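Local atomic coordinates of ribosomal RNA small subunit methyltransferase E (Legionella pneumophila, PDB entry 5O96), a protein that probably methylates N3 of a specific uridine in the 16S rRNA of the assembled 30S ribosomal subunit, with S-adenosylmethionine as methyl donor. Residues 51-56 with 70-75. Sequence-based numbering, arbitrary orientation.
Sequences KEFTAS and ASVLEV
Glu52 meets the segment 70-75 twice, through its backbone opposite Leu73 and through its side chain against Val75. Glu52 and Leu73 form a hydrogen-bonded antiparallel pair: Glu52 N gives a nearly straight bond to Leu73 O (2.6 Å), and Leu73 N returns a more bent one to Glu52 O (2.7 Å). With CG anti to its carbonyl carbon (chi1 -46°) and the chain extended beyond it, the glutamate crosses the valine at a slant. Its CG and carboxylate carbon lie against Val75 CB and CG2, while Glu52 OE2 comes within 3.5 Å of Val75 CG1. Glutamate suits this place because its methylenes can pack on a branched apolar neighbour while its charge reaches farther: OE2 accepts a hydrogen bond from Asn148 and forms salt bridges with Arg8 and Arg77.

The opposite face of the ribbon carries Lys51, whose long chain runs beside Glu74 and points the same way. Lys51 NZ and Glu74 OE2 are 3.6 Å apart, a long, and so probably weak, salt bridge between two long charged chains at the surface. On this face too, the Phe53 ring and Val72 lie side by side, Phe53 CE2 to Val72 CG2 at 3.4 Å; the branched valine sets its CB and CG2 against CD2 and CE2 of a buried ring that also packs edge-to-face with Tyr15.

Thr54 shares the face of Glu52. Thr54 N donates a hydrogen bond to Ser71 O (2.7 Å), and Thr54 OG1 pairs with Ser71 OG at 3.0 Å, small hydroxyls that can meet directly across neighbouring strands.

The contact belongs to the hairpin of strands 51-61 and 64-74 in the PUA-domain sheet. Strand 42-46 flanks 51-61 on its other edge, joined by backbone hydrogen bonds of Phe53 with Leu45 and of Ala55 with Leu43, and beyond Val75 the chain leads to strand 82-88 of the parallel methyltransferase sheet.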
loop_
_atom_site.group_PDB
_atom_site.type_symbol
_atom_site.label_atom_id
_atom_site.label_comp_id
_atom_site.label_asym_id
_atom_site.label_seq_id
_atom_site.Cartn_x
_atom_site.Cartn_y
_atom_site.Cartn_z
ATOM N N LYS A 51 -3.722 -6.557 25.968
ATOM C CA LYS A 51 -4.457 -5.826 26.979
ATOM C C LYS A 51 -4.290 -4.332 26.714
ATOM O O LYS A 51 -3.222 -3.884 26.272
ATOM C CB LYS A 51 -3.967 -6.179 28.401
ATOM C CG LYS A 51 -4.211 -7.609 28.816
ATOM C CD LYS A 51 -3.144 -8.083 29.795
ATOM C CE LYS A 51 -3.621 -9.289 30.594
ATOM N NZ LYS A 51 -4.139 -10.377 29.711
ATOM N N GLU A 52 -5.352 -3.565 26.976
ATOM C CA GLU A 52 -5.303 -2.112 26.918
ATOM C C GLU A 52 -5.584 -1.535 28.299
ATOM O O GLU A 52 -6.427 -2.044 29.048
ATOM C CB GLU A 52 -6.309 -1.526 25.906
ATOM C CG GLU A 52 -6.329 -2.210 24.566
ATOM C CD GLU A 52 -7.075 -1.434 23.505
ATOM O OE1 GLU A 52 -7.891 -0.545 23.841
ATOM O OE2 GLU A 52 -6.844 -1.714 22.307
ATOM N N PHE A 53 -4.886 -0.449 28.610
ATOM C CA PHE A 53 -4.987 0.231 29.888
ATOM C C PHE A 53 -5.377 1.681 29.626
ATOM O O PHE A 53 -4.667 2.395 28.909
ATOM C CB PHE A 53 -3.663 0.133 30.650
ATOM C CG PHE A 53 -3.213 -1.282 30.907
ATOM C CD1 PHE A 53 -2.478 -1.970 29.964
ATOM C CD2 PHE A 53 -3.525 -1.922 32.093
ATOM C CE1 PHE A 53 -2.061 -3.274 30.198
ATOM C CE2 PHE A 53 -3.105 -3.217 32.330
ATOM C CZ PHE A 53 -2.382 -3.893 31.383
ATOM N N THR A 54 -6.517 2.102 30.175
ATOM C CA THR A 54 -6.921 3.500 30.089
ATOM C C THR A 54 -6.142 4.314 31.113
ATOM O O THR A 54 -5.883 3.852 32.229
ATOM C CB THR A 54 -8.424 3.660 30.325
ATOM O OG1 THR A 54 -9.119 2.523 29.808
ATOM C CG2 THR A 54 -8.935 4.893 29.599
ATOM N N ALA A 55 -5.756 5.527 30.730
ATOM C CA ALA A 55 -4.912 6.314 31.616
ATOM C C ALA A 55 -5.066 7.800 31.320
ATOM O O ALA A 55 -5.604 8.216 30.287
ATOM C CB ALA A 55 -3.443 5.889 31.512
ATOM N N SER A 56 -4.576 8.594 32.269
ATOM C CA SER A 56 -4.523 10.039 32.177
ATOM C C SER A 56 -3.147 10.486 32.640
ATOM O O SER A 56 -2.483 9.797 33.421
ATOM C CB SER A 56 -5.612 10.704 33.027
ATOM O OG SER A 56 -5.586 10.214 34.362
ATOM N N ALA A 70 -6.511 3.868 34.642
ATOM C CA ALA A 70 -7.929 3.868 34.984
ATOM C C ALA A 70 -8.540 2.473 34.931
ATOM O O ALA A 70 -9.234 2.070 35.870
ATOM C CB ALA A 70 -8.704 4.814 34.057
ATOM N N SER A 71 -8.297 1.723 33.856
ATOM C CA SER A 71 -8.880 0.393 33.729
ATOM C C SER A 71 -8.082 -0.410 32.714
ATOM O O SER A 71 -7.408 0.145 31.843
ATOM C CB SER A 71 -10.362 0.455 33.328
ATOM O OG SER A 71 -10.531 1.096 32.076
ATOM N N VAL A 72 -8.165 -1.736 32.856
ATOM C CA VAL A 72 -7.554 -2.703 31.952
ATOM C C VAL A 72 -8.668 -3.373 31.158
ATOM O O VAL A 72 -9.786 -3.556 31.650
ATOM C CB VAL A 72 -6.712 -3.750 32.718
ATOM C CG1 VAL A 72 -7.572 -4.513 33.673
ATOM C CG2 VAL A 72 -6.054 -4.727 31.767
ATOM N N LEU A 73 -8.367 -3.728 29.918
ATOM C CA LEU A 73 -9.329 -4.463 29.114
ATOM C C LEU A 73 -8.564 -5.336 28.137
ATOM O O LEU A 73 -7.523 -4.929 27.612
ATOM C CB LEU A 73 -10.275 -3.509 28.383
ATOM C CG LEU A 73 -11.323 -4.101 27.449
ATOM C CD1 LEU A 73 -12.140 -5.162 28.160
ATOM C CD2 LEU A 73 -12.216 -2.985 26.923
ATOM N N GLU A 74 -9.076 -6.540 27.910
ATOM C CA GLU A 74 -8.450 -7.495 27.002
ATOM C C GLU A 74 -9.024 -7.291 25.604
ATOM O O GLU A 74 -10.210 -7.544 25.364
ATOM C CB GLU A 74 -8.677 -8.921 27.494
ATOM C CG GLU A 74 -7.594 -9.875 27.066
ATOM C CD GLU A 74 -7.628 -11.159 27.846
ATOM O OE1 GLU A 74 -7.649 -12.238 27.213
ATOM O OE2 GLU A 74 -7.640 -11.082 29.094
ATOM N N VAL A 75 -8.183 -6.836 24.683
ATOM C CA VAL A 75 -8.593 -6.431 23.344
ATOM C C VAL A 75 -7.575 -7.028 22.382
ATOM O O VAL A 75 -6.393 -6.659 22.415
ATOM C CB VAL A 75 -8.654 -4.898 23.202
ATOM C CG1 VAL A 75 -8.911 -4.478 21.758
ATOM C CG2 VAL A 75 -9.695 -4.297 24.149
#